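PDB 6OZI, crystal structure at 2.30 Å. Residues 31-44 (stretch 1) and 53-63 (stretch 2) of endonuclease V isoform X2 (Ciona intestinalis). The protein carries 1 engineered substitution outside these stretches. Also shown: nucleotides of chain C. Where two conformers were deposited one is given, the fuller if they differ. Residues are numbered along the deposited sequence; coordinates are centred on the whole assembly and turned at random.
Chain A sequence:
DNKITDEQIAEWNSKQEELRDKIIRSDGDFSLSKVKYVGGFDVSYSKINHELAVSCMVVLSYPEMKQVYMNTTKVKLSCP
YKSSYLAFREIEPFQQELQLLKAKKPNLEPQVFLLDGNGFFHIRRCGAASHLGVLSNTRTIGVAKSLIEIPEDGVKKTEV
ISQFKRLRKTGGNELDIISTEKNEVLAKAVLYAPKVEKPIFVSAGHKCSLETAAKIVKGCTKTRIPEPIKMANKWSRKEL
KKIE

Stretch 1 31-44: SLSKVKYVGGFDVS
Stretch 2 (53-63) AVSCMVVLSYP

Stretch 1 opens with a 3-10 turn at 32-34, then runs as strand 37-44 antiparallel to strand 53-61, the axes at 163° and 4.5 Å apart at closest. Paired residue numbers sum to 98, from Tyr 37 with Ser 61 to Ser 44 with Val 54.

Leu 32 (t, p) brings CD1 to 3.5 Å from Tyr 62 OH. Val 35 (t) lays CG1 over one face of the Tyr 62 ring, 4.0 Å from its centroid, a CH-pi contact. Lys 36 O accepts from Tyr 62 N (2.8 Å). Tyr 37 (m, chi2 -80°) sets CB 3.6 Å from Val 59 CG1.

Extended backbones let Val 38, Gly 40, Asp 42 and Ser 44 each trade two hydrogen bonds (N to O 2.9 Å) with Leu 60, Val 58, Cys 56 and Val 54. Val 38 (t) packs CG2 3.5 Å from Tyr 62 CD2 (t, chi2 -79°). Gly 40 suits its site: a CB would clash with Val 58 CG2 at 2.9 Å.

Phe 41 (t, chi2 85°) and Met 57 (t, t, m), both apolar, share a buried face, CB to CE 4.2 Å. Asp 42 (t, chi2 3°) starts on Cys 56's face, its OD2 2.5 Å from DT7 OP1. Val 43 (t) meets Ala 53, CG1 to CB 4.3 Å. Ser 44 (t) donates OG to phosphate oxygen OP1 of DA8 (2.4 Å).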

# COMPACT_ATOMS: atom_id res chain seq x y z
N SER A 31 36.73 -4.11 5.39
CA SER A 31 36.58 -4.39 3.96
C SER A 31 35.30 -5.18 3.74
O SER A 31 34.68 -5.69 4.67
CB SER A 31 37.80 -5.14 3.42
OG SER A 31 37.97 -6.38 4.08
N LEU A 32 34.90 -5.26 2.46
CA LEU A 32 33.69 -5.99 2.10
C LEU A 32 33.78 -7.45 2.52
O LEU A 32 32.76 -8.06 2.88
CB LEU A 32 33.45 -5.89 0.60
CG LEU A 32 32.15 -6.50 0.06
CD1 LEU A 32 30.96 -5.75 0.58
CD2 LEU A 32 32.15 -6.52 -1.46
N SER A 33 34.98 -8.03 2.49
CA SER A 33 35.15 -9.44 2.83
C SER A 33 34.80 -9.72 4.29
O SER A 33 34.51 -10.88 4.63
CB SER A 33 36.59 -9.88 2.54
OG SER A 33 37.52 -9.00 3.15
N LYS A 34 34.82 -8.71 5.14
CA LYS A 34 34.50 -8.89 6.55
C LYS A 34 33.01 -8.85 6.85
O LYS A 34 32.61 -9.15 7.98
CB LYS A 34 35.22 -7.82 7.39
CG LYS A 34 36.72 -8.06 7.53
CD LYS A 34 37.33 -7.08 8.50
CE LYS A 34 38.74 -7.47 8.88
NZ LYS A 34 39.23 -6.65 10.02
N VAL A 35 32.17 -8.49 5.88
CA VAL A 35 30.74 -8.38 6.12
C VAL A 35 30.13 -9.78 6.13
O VAL A 35 30.05 -10.44 5.09
CB VAL A 35 30.05 -7.49 5.09
CG1 VAL A 35 28.57 -7.37 5.42
CG2 VAL A 35 30.72 -6.12 5.06
N LYS A 36 29.70 -10.23 7.31
CA LYS A 36 28.93 -11.46 7.46
C LYS A 36 27.46 -11.20 7.76
O LYS A 36 26.62 -12.04 7.43
CB LYS A 36 29.52 -12.34 8.57
CG LYS A 36 31.04 -12.46 8.53
CD LYS A 36 31.54 -13.07 7.23
CE LYS A 36 33.05 -13.07 7.17
NZ LYS A 36 33.54 -13.34 5.79
N TYR A 37 27.15 -10.08 8.39
CA TYR A 37 25.78 -9.67 8.66
C TYR A 37 25.64 -8.18 8.41
O TYR A 37 26.58 -7.41 8.65
CB TYR A 37 25.35 -9.98 10.10
CG TYR A 37 25.44 -11.44 10.47
CD1 TYR A 37 24.45 -12.34 10.09
CD2 TYR A 37 26.52 -11.92 11.21
CE1 TYR A 37 24.53 -13.68 10.44
CE2 TYR A 37 26.61 -13.26 11.56
CZ TYR A 37 25.61 -14.13 11.18
OH TYR A 37 25.70 -15.45 11.53
N VAL A 38 24.46 -7.78 7.94
CA VAL A 38 24.10 -6.38 7.76
C VAL A 38 22.86 -6.09 8.59
O VAL A 38 21.91 -6.88 8.60
CB VAL A 38 23.84 -6.02 6.28
CG1 VAL A 38 23.47 -4.55 6.16
CG2 VAL A 38 25.04 -6.36 5.42
N GLY A 39 22.87 -4.97 9.29
CA GLY A 39 21.75 -4.56 10.12
C GLY A 39 20.85 -3.55 9.44
O GLY A 39 21.26 -2.83 8.52
N GLY A 40 19.59 -3.54 9.88
CA GLY A 40 18.66 -2.50 9.51
C GLY A 40 17.98 -1.96 10.75
O GLY A 40 17.95 -2.60 11.80
N PHE A 41 17.45 -0.75 10.61
CA PHE A 41 16.74 -0.11 11.71
C PHE A 41 15.76 0.90 11.12
O PHE A 41 16.11 1.61 10.18
CB PHE A 41 17.68 0.59 12.69
CG PHE A 41 17.00 1.56 13.60
CD1 PHE A 41 16.41 1.14 14.78
CD2 PHE A 41 16.92 2.91 13.27
CE1 PHE A 41 15.78 2.04 15.62
CE2 PHE A 41 16.29 3.81 14.11
CZ PHE A 41 15.72 3.38 15.28
N ASP A 42 14.56 0.96 11.69
CA ASP A 42 13.59 1.94 11.22
C ASP A 42 12.59 2.23 12.33
O ASP A 42 12.55 1.55 13.35
CB ASP A 42 12.89 1.45 9.96
CG ASP A 42 12.41 2.58 9.09
OD1 ASP A 42 12.67 3.76 9.43
OD2 ASP A 42 11.78 2.28 8.05
N VAL A 43 11.79 3.27 12.10
CA VAL A 43 10.75 3.71 13.02
C VAL A 43 9.47 3.95 12.24
O VAL A 43 9.47 4.64 11.22
CB VAL A 43 11.15 4.98 13.79
CG1 VAL A 43 10.04 5.42 14.69
CG2 VAL A 43 12.41 4.74 14.62
N SER A 44 8.38 3.36 12.72
CA SER A 44 7.03 3.63 12.26
C SER A 44 6.32 4.47 13.31
O SER A 44 6.59 4.34 14.51
CB SER A 44 6.28 2.32 12.02
OG SER A 44 4.96 2.54 11.58
N ALA A 53 4.71 5.07 18.72
CA ALA A 53 5.61 4.70 17.63
C ALA A 53 6.16 3.31 17.91
O ALA A 53 6.01 2.76 19.00
CB ALA A 53 6.74 5.71 17.47
N VAL A 54 6.80 2.73 16.89
CA VAL A 54 7.42 1.41 17.00
C VAL A 54 8.76 1.45 16.28
O VAL A 54 8.81 1.82 15.10
CB VAL A 54 6.53 0.30 16.39
CG1 VAL A 54 7.29 -1.01 16.35
CG2 VAL A 54 5.23 0.16 17.17
N SER A 55 9.83 1.11 16.98
CA SER A 55 11.13 0.94 16.34
C SER A 55 11.32 -0.52 15.97
O SER A 55 10.66 -1.42 16.50
CB SER A 55 12.25 1.41 17.26
OG SER A 55 12.39 0.57 18.40
N CYS A 56 12.23 -0.77 15.02
CA CYS A 56 12.56 -2.12 14.62
C CYS A 56 14.02 -2.20 14.23
O CYS A 56 14.54 -1.31 13.53
CB CYS A 56 11.70 -2.60 13.44
SG CYS A 56 12.15 -4.25 12.80
N MET A 57 14.69 -3.25 14.68
CA MET A 57 16.05 -3.54 14.26
C MET A 57 16.08 -4.96 13.72
O MET A 57 15.47 -5.87 14.32
CB MET A 57 17.05 -3.37 15.41
CG MET A 57 18.49 -3.75 15.06
SD MET A 57 19.72 -3.12 16.23
CE MET A 57 19.73 -1.36 15.86
N VAL A 58 16.73 -5.15 12.58
CA VAL A 58 16.84 -6.45 11.93
C VAL A 58 18.31 -6.73 11.66
O VAL A 58 19.13 -5.82 11.58
CB VAL A 58 16.05 -6.51 10.60
CG1 VAL A 58 14.55 -6.40 10.85
CG2 VAL A 58 16.52 -5.41 9.66
N VAL A 59 18.63 -8.02 11.55
CA VAL A 59 19.94 -8.46 11.09
C VAL A 59 19.72 -9.52 10.02
O VAL A 59 19.03 -10.52 10.25
CB VAL A 59 20.82 -9.02 12.22
CG1 VAL A 59 22.20 -9.38 11.67
CG2 VAL A 59 20.97 -8.01 13.35
N LEU A 60 20.34 -9.31 8.85
CA LEU A 60 20.30 -10.23 7.73
C LEU A 60 21.71 -10.73 7.45
O LEU A 60 22.69 -9.99 7.59
CB LEU A 60 19.75 -9.56 6.46
CG LEU A 60 18.24 -9.31 6.34
CD1 LEU A 60 17.76 -8.27 7.34
CD2 LEU A 60 17.89 -8.89 4.93
N SER A 61 21.81 -11.99 7.04
CA SER A 61 23.11 -12.52 6.67
C SER A 61 23.60 -11.87 5.38
O SER A 61 22.82 -11.39 4.56
CB SER A 61 23.06 -14.04 6.50
OG SER A 61 22.09 -14.41 5.53
N TYR A 62 24.92 -11.85 5.22
CA TYR A 62 25.54 -11.31 4.01
C TYR A 62 26.47 -12.37 3.44
O TYR A 62 27.29 -12.92 4.17
CB TYR A 62 26.32 -10.03 4.31
CG TYR A 62 26.75 -9.28 3.07
CD1 TYR A 62 27.86 -9.69 2.33
CD2 TYR A 62 26.05 -8.17 2.63
CE1 TYR A 62 28.25 -9.01 1.18
CE2 TYR A 62 26.42 -7.49 1.49
CZ TYR A 62 27.52 -7.91 0.77
OH TYR A 62 27.89 -7.22 -0.36
N PRO A 63 26.38 -12.63 2.12
CA PRO A 63 25.52 -11.94 1.15
C PRO A 63 24.16 -12.58 0.88
O PRO A 63 23.47 -12.14 -0.04
CB PRO A 63 26.37 -12.00 -0.12
CG PRO A 63 27.07 -13.32 -0.01
CD PRO A 63 27.31 -13.57 1.47
P DT C 7 11.34 5.59 6.05
OP1 DT C 7 11.71 4.21 6.41
OP2 DT C 7 11.19 5.95 4.62
O5' DT C 7 9.98 6.00 6.80
C5' DT C 7 9.78 5.71 8.18
C4' DT C 7 8.43 6.21 8.62
O4' DT C 7 8.27 7.59 8.17
C3' DT C 7 7.24 5.43 8.04
O3' DT C 7 6.20 5.35 8.99
C2' DT C 7 6.83 6.28 6.85
C1' DT C 7 7.11 7.69 7.37
N1 DT C 7 7.33 8.66 6.26
C2 DT C 7 6.43 9.69 6.10
O2 DT C 7 5.50 9.88 6.85
N3 DT C 7 6.69 10.51 5.03
C4 DT C 7 7.72 10.39 4.11
O4 DT C 7 7.86 11.18 3.18
C5 DT C 7 8.62 9.28 4.33
C7 DT C 7 9.78 9.05 3.40
C6 DT C 7 8.38 8.46 5.38
P DA C 8 4.81 4.62 8.62
OP1 DA C 8 4.26 4.10 9.88
OP2 DA C 8 5.03 3.69 7.48
O5' DA C 8 3.86 5.81 8.13
C5' DA C 8 3.50 6.85 9.04
C4' DA C 8 2.16 7.48 8.67
O4' DA C 8 2.34 8.44 7.60
C3' DA C 8 1.08 6.53 8.18
O3' DA C 8 -0.18 7.05 8.53
C2' DA C 8 1.29 6.52 6.67
C1' DA C 8 1.78 7.95 6.40
N9 DA C 8 2.81 8.04 5.37
C8 DA C 8 3.90 7.24 5.22
N7 DA C 8 4.67 7.58 4.21
C5 DA C 8 4.03 8.68 3.67
C6 DA C 8 4.33 9.52 2.56
N6 DA C 8 5.40 9.36 1.77
N1 DA C 8 3.47 10.53 2.30
C2 DA C 8 2.41 10.69 3.09
N3 DA C 8 2.02 9.97 4.14
C4 DA C 8 2.88 8.98 4.38